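Local coordinates for PGRP-Hd - Peptidoglycan recognition protein homologue (Alvinella pompejana, PDB 3EP1) that probably binds bacterial peptidoglycan, as an immune recognition protein whose domain is related to the N-acetylmuramoyl-L-alanine amidases, at residues Q9-I14 against V89-R94; Q61-L66 against N81-Q86; K122-A127 against Y163-R168. All blocks are in the same frame, centred on the assembly; numbering follows the deposited sequence.

Contact 1 of 3, residues Q9-I14 against V89-R94; sequences QQWAAI and VIYEGR
Trp11 turns the pyrrole edge of its indole toward the backbone of Glu92. The pair belongs to the peptidoglycan recognition protein fold, in which an N-terminal segment packs beside the central sheet. Arg8 and Trp11 have the spacing of the Arg-x-x-Trp pattern found near the start of many such domains. Strand 90-92 is an outermost strand of the sheet within this chain. Val6 bonds to the backbone of Ile90 and Glu92, and Trp11 then reaches the end of the strand.

The main link is one hydrogen bond. Trp11 NE1 donates to Glu92 O at 2.9 Å, with an angle of 145° at the hydrogen, so the bond is somewhat bent. The oxygen sits at the indole edge, close to the ring plane. From the acceptor side the donor lies in the carbonyl plane. The indole N-H is thus satisfied by a main-chain oxygen. Trp11 CG lies between its own backbone N and carbonyl carbon (chi1 51°), which swings the indole across to the strand.

Tyr91 adds a looser apolar contact. Its CD2 is 4.5 Å from Trp11 CD1, and the two rings meet obliquely, without stacking. Tyr91 OH is occupied by Asp85 OD2. Helix 59-72 also covers the indole, through Glu60, Val63 and Gln67.

The side chain of Glu92 takes no part in the indole bond. Its carboxylate serves the N-terminal segment in another way, since OE1 accepts a hydrogen bond from Arg8 N. Gly93 O accepts one from Arg8 NH1. Arg8 and Trp11 therefore both bond at the end of the strand. Within its own segment the indole has a further neighbour, as Ala13 CB lies 3.3 Å above one face of the Trp11 ring, displaced toward its rim.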
loop_
_atom_site.group_PDB
_atom_site.type_symbol
_atom_site.label_atom_id
_atom_site.label_comp_id
_atom_site.label_asym_id
_atom_site.label_seq_id
_atom_site.Cartn_x
_atom_site.Cartn_y
_atom_site.Cartn_z
ATOM N N GLN A 9 7.598 -11.300 -12.867
ATOM C CA GLN A 9 7.212 -12.314 -13.833
ATOM C C GLN A 9 6.227 -11.843 -14.904
ATOM O O GLN A 9 6.153 -12.443 -15.974
ATOM C CB GLN A 9 6.650 -13.545 -13.121
ATOM C CG GLN A 9 6.187 -14.606 -14.093
ATOM C CD GLN A 9 6.136 -16.008 -13.508
ATOM O OE1 GLN A 9 5.939 -16.979 -14.242
ATOM N NE2 GLN A 9 6.313 -16.124 -12.190
ATOM N N GLN A 10 5.482 -10.776 -14.637
ATOM C CA GLN A 10 4.521 -10.293 -15.627
ATOM C C GLN A 10 5.258 -9.628 -16.783
ATOM O O GLN A 10 4.734 -9.568 -17.894
ATOM C CB GLN A 10 3.507 -9.328 -14.995
ATOM C CG GLN A 10 2.120 -9.357 -15.649
ATOM C CD GLN A 10 0.984 -9.071 -14.659
ATOM O OE1 GLN A 10 0.789 -9.797 -13.681
ATOM N NE2 GLN A 10 0.228 -8.011 -14.921
ATOM N N TRP A 11 6.464 -9.116 -16.539
ATOM C CA TRP A 11 7.218 -8.528 -17.641
ATOM C C TRP A 11 8.365 -9.438 -18.077
ATOM O O TRP A 11 9.301 -8.992 -18.730
ATOM C CB TRP A 11 7.737 -7.108 -17.327
ATOM C CG TRP A 11 8.500 -6.894 -16.048
ATOM C CD1 TRP A 11 7.979 -6.589 -14.823
ATOM C CD2 TRP A 11 9.924 -6.906 -15.884
ATOM N NE1 TRP A 11 8.986 -6.400 -13.907
ATOM C CE2 TRP A 11 10.191 -6.589 -14.529
ATOM C CE3 TRP A 11 10.999 -7.151 -16.746
ATOM C CZ2 TRP A 11 11.492 -6.513 -14.017
ATOM C CZ3 TRP A 11 12.295 -7.076 -16.238
ATOM C CH2 TRP A 11 12.529 -6.759 -14.885
ATOM N N ALA A 12 8.257 -10.721 -17.726
ATOM C CA ALA A 12 9.250 -11.753 -18.063
ATOM C C ALA A 12 10.654 -11.473 -17.549
ATOM O O ALA A 12 11.628 -11.648 -18.271
ATOM C CB ALA A 12 9.297 -11.958 -19.566
ATOM N N ALA A 13 10.758 -11.057 -16.295
ATOM C CA ALA A 13 12.056 -10.746 -15.718
ATOM C C ALA A 13 12.916 -11.985 -15.498
ATOM O O ALA A 13 12.408 -13.054 -15.177
ATOM C CB ALA A 13 11.867 -10.006 -14.393
ATOM N N ILE A 14 14.223 -11.832 -15.695
ATOM C CA ILE A 14 15.167 -12.915 -15.459
ATOM C C ILE A 14 15.589 -12.743 -13.995
ATOM O O ILE A 14 15.697 -11.620 -13.513
ATOM C CB ILE A 14 16.404 -12.789 -16.374
ATOM C CG1 ILE A 14 15.996 -13.001 -17.833
ATOM C CG2 ILE A 14 17.468 -13.798 -15.965
ATOM C CD1 ILE A 14 17.129 -12.812 -18.810
ATOM N N VAL A 89 0.815 2.998 -14.360
ATOM C CA VAL A 89 1.101 1.594 -14.107
ATOM C C VAL A 89 2.425 1.465 -13.348
ATOM O O VAL A 89 3.436 2.024 -13.755
ATOM C CB VAL A 89 1.194 0.806 -15.437
ATOM C CG1 VAL A 89 1.442 -0.669 -15.160
ATOM C CG2 VAL A 89 -0.093 1.001 -16.248
ATOM N N ILE A 90 2.415 0.732 -12.242
ATOM C CA ILE A 90 3.624 0.537 -11.445
ATOM C C ILE A 90 4.218 -0.848 -11.689
ATOM O O ILE A 90 3.510 -1.847 -11.601
ATOM C CB ILE A 90 3.332 0.661 -9.933
ATOM C CG1 ILE A 90 2.716 2.022 -9.614
ATOM C CG2 ILE A 90 4.612 0.494 -9.147
ATOM C CD1 ILE A 90 2.381 2.215 -8.130
ATOM N N TYR A 91 5.516 -0.912 -11.981
ATOM C CA TYR A 91 6.167 -2.196 -12.227
ATOM C C TYR A 91 7.178 -2.535 -11.155
ATOM O O TYR A 91 7.941 -1.682 -10.706
ATOM C CB TYR A 91 6.895 -2.221 -13.579
ATOM C CG TYR A 91 6.023 -1.941 -14.774
ATOM C CD1 TYR A 91 5.809 -0.637 -15.205
ATOM C CD2 TYR A 91 5.396 -2.978 -15.464
ATOM C CE1 TYR A 91 4.997 -0.366 -16.293
ATOM C CE2 TYR A 91 4.576 -2.716 -16.559
ATOM C CZ TYR A 91 4.382 -1.411 -16.968
ATOM O OH TYR A 91 3.578 -1.130 -18.056
ATOM N N GLU A 92 7.199 -3.798 -10.763
ATOM C CA GLU A 92 8.137 -4.221 -9.751
ATOM C C GLU A 92 9.511 -4.441 -10.373
ATOM O O GLU A 92 9.647 -5.168 -11.349
ATOM C CB GLU A 92 7.665 -5.511 -9.069
ATOM C CG GLU A 92 8.725 -6.082 -8.135
ATOM C CD GLU A 92 8.376 -7.434 -7.571
ATOM O OE1 GLU A 92 7.596 -8.177 -8.207
ATOM O OE2 GLU A 92 8.911 -7.760 -6.492
ATOM N N GLY A 93 10.519 -3.782 -9.817
ATOM C CA GLY A 93 11.872 -3.961 -10.294
ATOM C C GLY A 93 12.468 -4.915 -9.282
ATOM O O GLY A 93 12.057 -6.068 -9.197
ATOM N N ARG A 94 13.417 -4.435 -8.491
ATOM C CA ARG A 94 14.009 -5.280 -7.467
ATOM C C ARG A 94 12.994 -5.446 -6.343
ATOM O O ARG A 94 13.080 -6.391 -5.570
ATOM C CB ARG A 94 15.303 -4.665 -6.922
ATOM C CG ARG A 94 16.338 -4.423 -7.985
ATOM C CD ARG A 94 17.718 -4.148 -7.418
ATOM N NE ARG A 94 18.660 -3.943 -8.508
ATOM C CZ ARG A 94 19.980 -3.913 -8.383
ATOM N NH1 ARG A 94 20.542 -4.069 -7.201
ATOM N NH2 ARG A 94 20.735 -3.748 -9.459
#

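Contact 2 of 3, residues Q61-L66 against N81-Q86; sequences QIVKAL and NFLIDQ
Leu66 and Leu83 both place CG beside the backbone N, opposite the carbonyl carbon (chi1 -56° in Leu83). Beyond CG they differ. Leu83 then turns at chi2 (84°) and presents CD2 to the helix. Leu66 reaches out from the helix with CD1, which lies anti to CA (chi2 167°). These two methyl carbons, Leu66 CD1 and Leu83 CD2, meet at 3.6 Å. The side chains run past each other in opposite directions, so they touch alongside.

Val63, one turn earlier in helix 59-72, meets the same methyl group. Val63 CG2 is 4.5 Å from Leu83 CD2, a more distant contact. Leu83 is therefore approached by two residues of one helix face, spaced three apart. The backbones stay well separated, with Val63 CA 8.0 Å from Leu83 CA. The contact is wholly apolar and mostly buried.

Leu83 also touches Ala114 on the neighbouring strand 110-115. On the helix side, Val63 packs against Trp11. Phe82 and Ile84, on either side of Leu83 in the chain, instead touch helix 126-141. The strand thus offers Leu83 to one helix and its two neighbours to another. This is the layered packing of an alpha/beta domain, with helices on both faces of a central sheet, as in the amidase-like fold of peptidoglycan recognition proteins.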
loop_
_atom_site.group_PDB
_atom_site.type_symbol
_atom_site.label_atom_id
_atom_site.label_comp_id
_atom_site.label_asym_id
_atom_site.label_seq_id
_atom_site.Cartn_x
_atom_site.Cartn_y
_atom_site.Cartn_z
ATOM N N GLN A 61 7.593 -4.260 -22.323
ATOM C CA GLN A 61 8.744 -4.631 -23.135
ATOM C C GLN A 61 9.910 -3.686 -22.856
ATOM O O GLN A 61 11.067 -4.074 -22.984
ATOM C CB GLN A 61 8.395 -4.596 -24.627
ATOM C CG GLN A 61 7.295 -5.574 -25.046
ATOM C CD GLN A 61 7.144 -5.678 -26.564
ATOM O OE1 GLN A 61 6.301 -6.424 -27.071
ATOM N NE2 GLN A 61 7.969 -4.932 -27.293
ATOM N N ILE A 62 9.612 -2.445 -22.481
ATOM C CA ILE A 62 10.679 -1.496 -22.186
ATOM C C ILE A 62 11.360 -1.859 -20.877
ATOM O O ILE A 62 12.580 -1.766 -20.762
ATOM C CB ILE A 62 10.160 -0.042 -22.075
ATOM C CG1 ILE A 62 9.728 0.470 -23.449
ATOM C CG2 ILE A 62 11.265 0.853 -21.524
ATOM C CD1 ILE A 62 9.134 1.864 -23.432
ATOM N N VAL A 63 10.566 -2.268 -19.894
ATOM C CA VAL A 63 11.110 -2.644 -18.601
ATOM C C VAL A 63 12.073 -3.809 -18.806
ATOM O O VAL A 63 13.169 -3.831 -18.253
ATOM C CB VAL A 63 9.989 -3.042 -17.612
ATOM C CG1 VAL A 63 10.586 -3.509 -16.312
ATOM C CG2 VAL A 63 9.080 -1.853 -17.353
ATOM N N LYS A 64 11.660 -4.775 -19.616
ATOM C CA LYS A 64 12.512 -5.928 -19.900
ATOM C C LYS A 64 13.807 -5.445 -20.553
ATOM O O LYS A 64 14.896 -5.878 -20.196
ATOM C CB LYS A 64 11.790 -6.884 -20.841
ATOM C CG LYS A 64 12.639 -8.029 -21.364
ATOM C CD LYS A 64 12.844 -9.120 -20.341
ATOM C CE LYS A 64 13.257 -10.411 -21.046
ATOM N NZ LYS A 64 13.322 -11.569 -20.135
ATOM N N ALA A 65 13.671 -4.542 -21.516
ATOM C CA ALA A 65 14.817 -3.982 -22.223
ATOM C C ALA A 65 15.789 -3.296 -21.268
ATOM O O ALA A 65 17.000 -3.355 -21.452
ATOM C CB ALA A 65 14.343 -2.982 -23.275
ATOM N N LEU A 66 15.253 -2.622 -20.257
ATOM C CA LEU A 66 16.095 -1.930 -19.296
ATOM C C LEU A 66 16.884 -2.958 -18.512
ATOM O O LEU A 66 18.090 -2.811 -18.315
ATOM C CB LEU A 66 15.241 -1.077 -18.347
ATOM C CG LEU A 66 14.656 0.212 -18.938
ATOM C CD1 LEU A 66 13.592 0.789 -18.001
ATOM C CD2 LEU A 66 15.780 1.213 -19.163
ATOM N N ASN A 81 14.095 -0.185 -7.892
ATOM C CA ASN A 81 13.216 -0.972 -7.027
ATOM C C ASN A 81 11.817 -1.036 -7.636
ATOM O O ASN A 81 11.100 -2.017 -7.457
ATOM C CB ASN A 81 13.123 -0.326 -5.642
ATOM C CG ASN A 81 14.407 -0.438 -4.860
ATOM O OD1 ASN A 81 14.679 -1.466 -4.243
ATOM N ND2 ASN A 81 15.213 0.614 -4.890
ATOM N N PHE A 82 11.447 0.035 -8.338
ATOM C CA PHE A 82 10.153 0.158 -8.997
ATOM C C PHE A 82 10.254 1.109 -10.183
ATOM O O PHE A 82 11.162 1.931 -10.254
ATOM C CB PHE A 82 9.092 0.725 -8.046
ATOM C CG PHE A 82 8.775 -0.160 -6.878
ATOM C CD1 PHE A 82 9.389 0.044 -5.649
ATOM C CD2 PHE A 82 7.869 -1.207 -7.012
ATOM C CE1 PHE A 82 9.108 -0.780 -4.572
ATOM C CE2 PHE A 82 7.581 -2.036 -5.945
ATOM C CZ PHE A 82 8.205 -1.823 -4.719
ATOM N N LEU A 83 9.304 1.000 -11.105
ATOM C CA LEU A 83 9.256 1.866 -12.273
ATOM C C LEU A 83 7.789 2.214 -12.508
ATOM O O LEU A 83 6.910 1.399 -12.255
ATOM C CB LEU A 83 9.845 1.167 -13.504
ATOM C CG LEU A 83 11.273 0.622 -13.424
ATOM C CD1 LEU A 83 11.256 -0.763 -12.798
ATOM C CD2 LEU A 83 11.876 0.547 -14.820
ATOM N N ILE A 84 7.532 3.420 -13.001
ATOM C CA ILE A 84 6.167 3.893 -13.223
ATOM C C ILE A 84 6.015 4.512 -14.615
ATOM O O ILE A 84 6.835 5.338 -15.008
ATOM C CB ILE A 84 5.810 4.962 -12.149
ATOM C CG1 ILE A 84 6.131 4.413 -10.751
ATOM C CG2 ILE A 84 4.354 5.381 -12.277
ATOM C CD1 ILE A 84 5.890 5.383 -9.608
ATOM N N ASP A 85 4.990 4.113 -15.368
ATOM C CA ASP A 85 4.790 4.688 -16.697
ATOM C C ASP A 85 3.796 5.847 -16.655
ATOM O O ASP A 85 3.185 6.114 -15.624
ATOM C CB ASP A 85 4.345 3.631 -17.730
ATOM C CG ASP A 85 2.980 3.030 -17.433
ATOM O OD1 ASP A 85 2.165 3.667 -16.730
ATOM O OD2 ASP A 85 2.716 1.915 -17.935
ATOM N N GLN A 86 3.628 6.520 -17.786
ATOM C CA GLN A 86 2.755 7.691 -17.869
ATOM C C GLN A 86 1.257 7.463 -17.684
ATOM O O GLN A 86 0.487 8.423 -17.532
ATOM C CB GLN A 86 3.059 8.432 -19.173
ATOM C CG GLN A 86 4.538 8.837 -19.233
ATOM C CD GLN A 86 4.934 9.538 -20.513
ATOM O OE1 GLN A 86 4.667 9.043 -21.607
ATOM N NE2 GLN A 86 5.586 10.694 -20.387
#

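Contact 3 of 3, residues K122-A127 against Y163-R168; sequences KEPSQA and YDMLDR
Met165 overlaps the ring of Pro124 with its terminal methyl. Met165 CE lies 4.1 Å from Pro124 CG, and the two side chains cross obliquely. The methionine runs extended from its helix through SD, then bends at chi3 (91°), which turns CE to the proline. This is the buried, apolar half of the contact. Leu172 and Cys173 pack against the same methionine, and Cys173 is joined by a disulfide to Cys169.

The outer half is a salt bridge between Glu123 and Arg168, which approach from opposite directions. Glu123 OE1 meets Arg168 NH2 at the edge of the guanidinium, near its plane. The modelled separation of 2.3 Å from Glu123 OE1 to Arg168 NH2 is very short, so its exact geometry is doubtful. Arg168 folds back over its own helix, so that Met165 CA lies 3.4 Å above one face of its guanidinium. Both charged residues are exposed and also touch a crystal neighbour.

Just after the proline, Ser125 is the N-cap of helix 126-141, and its OG accepts a hydrogen bond from Leu128 N. The arrangement packs the capped N terminus of helix 126-141 and its lead-in against the C-terminal helix 160-167, at the periphery of the alpha/beta, amidase-like domain.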
loop_
_atom_site.group_PDB
_atom_site.type_symbol
_atom_site.label_atom_id
_atom_site.label_comp_id
_atom_site.label_asym_id
_atom_site.label_seq_id
_atom_site.Cartn_x
_atom_site.Cartn_y
_atom_site.Cartn_z
ATOM N N LYS A 122 8.347 18.663 -20.342
ATOM C CA LYS A 122 6.961 18.432 -19.945
ATOM C C LYS A 122 6.821 17.749 -18.587
ATOM O O LYS A 122 7.502 16.762 -18.301
ATOM C CB LYS A 122 6.251 17.557 -20.980
ATOM C CG LYS A 122 6.205 18.117 -22.380
ATOM C CD LYS A 122 5.643 17.082 -23.355
ATOM C CE LYS A 122 6.536 15.841 -23.435
ATOM N NZ LYS A 122 6.044 14.875 -24.453
ATOM N N GLU A 123 5.918 18.262 -17.761
ATOM C CA GLU A 123 5.676 17.661 -16.461
ATOM C C GLU A 123 5.029 16.305 -16.700
ATOM O O GLU A 123 4.405 16.093 -17.741
ATOM C CB GLU A 123 4.738 18.536 -15.638
ATOM C CG GLU A 123 5.396 19.788 -15.130
ATOM C CD GLU A 123 4.419 20.725 -14.454
ATOM O OE1 GLU A 123 4.875 21.793 -13.988
ATOM O OE2 GLU A 123 3.206 20.399 -14.396
ATOM N N PRO A 124 5.174 15.367 -15.745
ATOM C CA PRO A 124 4.586 14.034 -15.884
ATOM C C PRO A 124 3.063 14.067 -15.784
ATOM O O PRO A 124 2.497 14.924 -15.096
ATOM C CB PRO A 124 5.216 13.266 -14.728
ATOM C CG PRO A 124 5.363 14.308 -13.695
ATOM C CD PRO A 124 5.932 15.460 -14.485
ATOM N N SER A 125 2.411 13.126 -16.461
ATOM C CA SER A 125 0.951 13.040 -16.443
ATOM C C SER A 125 0.461 12.960 -15.010
ATOM O O SER A 125 1.210 12.584 -14.106
ATOM C CB SER A 125 0.474 11.804 -17.211
ATOM O OG SER A 125 0.889 10.602 -16.585
ATOM N N GLN A 126 -0.800 13.309 -14.802
ATOM C CA GLN A 126 -1.372 13.264 -13.470
ATOM C C GLN A 126 -1.457 11.818 -13.020
ATOM O O GLN A 126 -1.338 11.519 -11.832
ATOM C CB GLN A 126 -2.769 13.882 -13.467
ATOM C CG GLN A 126 -3.405 13.939 -12.096
ATOM C CD GLN A 126 -2.669 14.872 -11.152
ATOM O OE1 GLN A 126 -2.523 16.067 -11.430
ATOM N NE2 GLN A 126 -2.205 14.334 -10.025
ATOM N N ALA A 127 -1.663 10.924 -13.984
ATOM C CA ALA A 127 -1.777 9.501 -13.698
ATOM C C ALA A 127 -0.496 8.957 -13.089
ATOM O O ALA A 127 -0.539 8.119 -12.195
ATOM C CB ALA A 127 -2.113 8.742 -14.971
ATOM N N TYR A 163 11.586 18.150 -11.675
ATOM C CA TYR A 163 12.217 18.821 -10.548
ATOM C C TYR A 163 11.481 20.111 -10.181
ATOM O O TYR A 163 11.240 20.384 -9.008
ATOM C CB TYR A 163 13.672 19.147 -10.895
ATOM C CG TYR A 163 14.414 19.896 -9.822
ATOM C CD1 TYR A 163 14.978 19.227 -8.738
ATOM C CD2 TYR A 163 14.549 21.279 -9.885
ATOM C CE1 TYR A 163 15.665 19.918 -7.746
ATOM C CE2 TYR A 163 15.229 21.981 -8.899
ATOM C CZ TYR A 163 15.787 21.296 -7.834
ATOM O OH TYR A 163 16.478 21.991 -6.862
ATOM N N ASP A 164 11.135 20.904 -11.189
ATOM C CA ASP A 164 10.437 22.168 -10.971
ATOM C C ASP A 164 9.145 21.977 -10.201
ATOM O O ASP A 164 8.836 22.745 -9.294
ATOM C CB ASP A 164 10.108 22.835 -12.309
ATOM C CG ASP A 164 11.318 23.457 -12.970
ATOM O OD1 ASP A 164 11.216 23.807 -14.166
ATOM O OD2 ASP A 164 12.360 23.603 -12.299
ATOM N N MET A 165 8.400 20.944 -10.579
ATOM C CA MET A 165 7.114 20.629 -9.965
ATOM C C MET A 165 7.158 20.206 -8.499
ATOM O O MET A 165 6.307 20.617 -7.703
ATOM C CB MET A 165 6.425 19.538 -10.775
ATOM C CG MET A 165 5.107 19.118 -10.186
ATOM S SD MET A 165 4.431 17.744 -11.080
ATOM C CE MET A 165 5.128 16.381 -10.117
ATOM N N LEU A 166 8.123 19.364 -8.140
ATOM C CA LEU A 166 8.237 18.916 -6.752
ATOM C C LEU A 166 8.774 20.061 -5.908
ATOM O O LEU A 166 8.399 20.231 -4.749
ATOM C CB LEU A 166 9.190 17.730 -6.644
ATOM C CG LEU A 166 8.810 16.520 -7.484
ATOM C CD1 LEU A 166 9.919 15.499 -7.409
ATOM C CD2 LEU A 166 7.492 15.947 -6.982
ATOM N N ASP A 167 9.652 20.851 -6.514
ATOM C CA ASP A 167 10.264 21.976 -5.829
ATOM C C ASP A 167 9.282 23.056 -5.379
ATOM O O ASP A 167 9.511 23.711 -4.362
ATOM C CB ASP A 167 11.334 22.604 -6.724
ATOM C CG ASP A 167 12.168 23.626 -5.991
ATOM O OD1 ASP A 167 11.646 24.709 -5.665
ATOM O OD2 ASP A 167 13.350 23.339 -5.730
ATOM N N ARG A 168 8.202 23.263 -6.124
ATOM C CA ARG A 168 7.245 24.297 -5.731
ATOM C C ARG A 168 6.107 23.753 -4.886
ATOM O O ARG A 168 5.274 24.517 -4.386
ATOM C CB ARG A 168 6.678 25.030 -6.955
ATOM C CG ARG A 168 5.967 24.148 -7.940
ATOM C CD ARG A 168 5.283 24.987 -9.000
ATOM N NE ARG A 168 4.723 24.155 -10.056
ATOM C CZ ARG A 168 5.431 23.641 -11.054
ATOM N NH1 ARG A 168 6.733 23.876 -11.144
ATOM N NH2 ARG A 168 4.842 22.871 -11.950
#

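Overall arrangement
From the N terminus, residues 9-14 reach forward to 89-94, and contact 1 closes a long loop. Contact 2 falls within that loop and closes a shorter one, between helix 59-72 and strand 82-84. The two are neighbours: strands 82-84 and 90-92 pair antiparallel, with Tyr91 N bonded to Leu83 O, and Ala12 O probably accepts a bond from Lys64 NZ. Contact 3 opens later in the chain and stands in series with both. Its centre is about 25 Å from that of contact 1, across the chain's centre. It closes the loop from the lead-in of helix 126-141 to helix 160-167. A probable, very short hydrogen bond between Gln86 O and Ser125 OG links contacts 2 and 3.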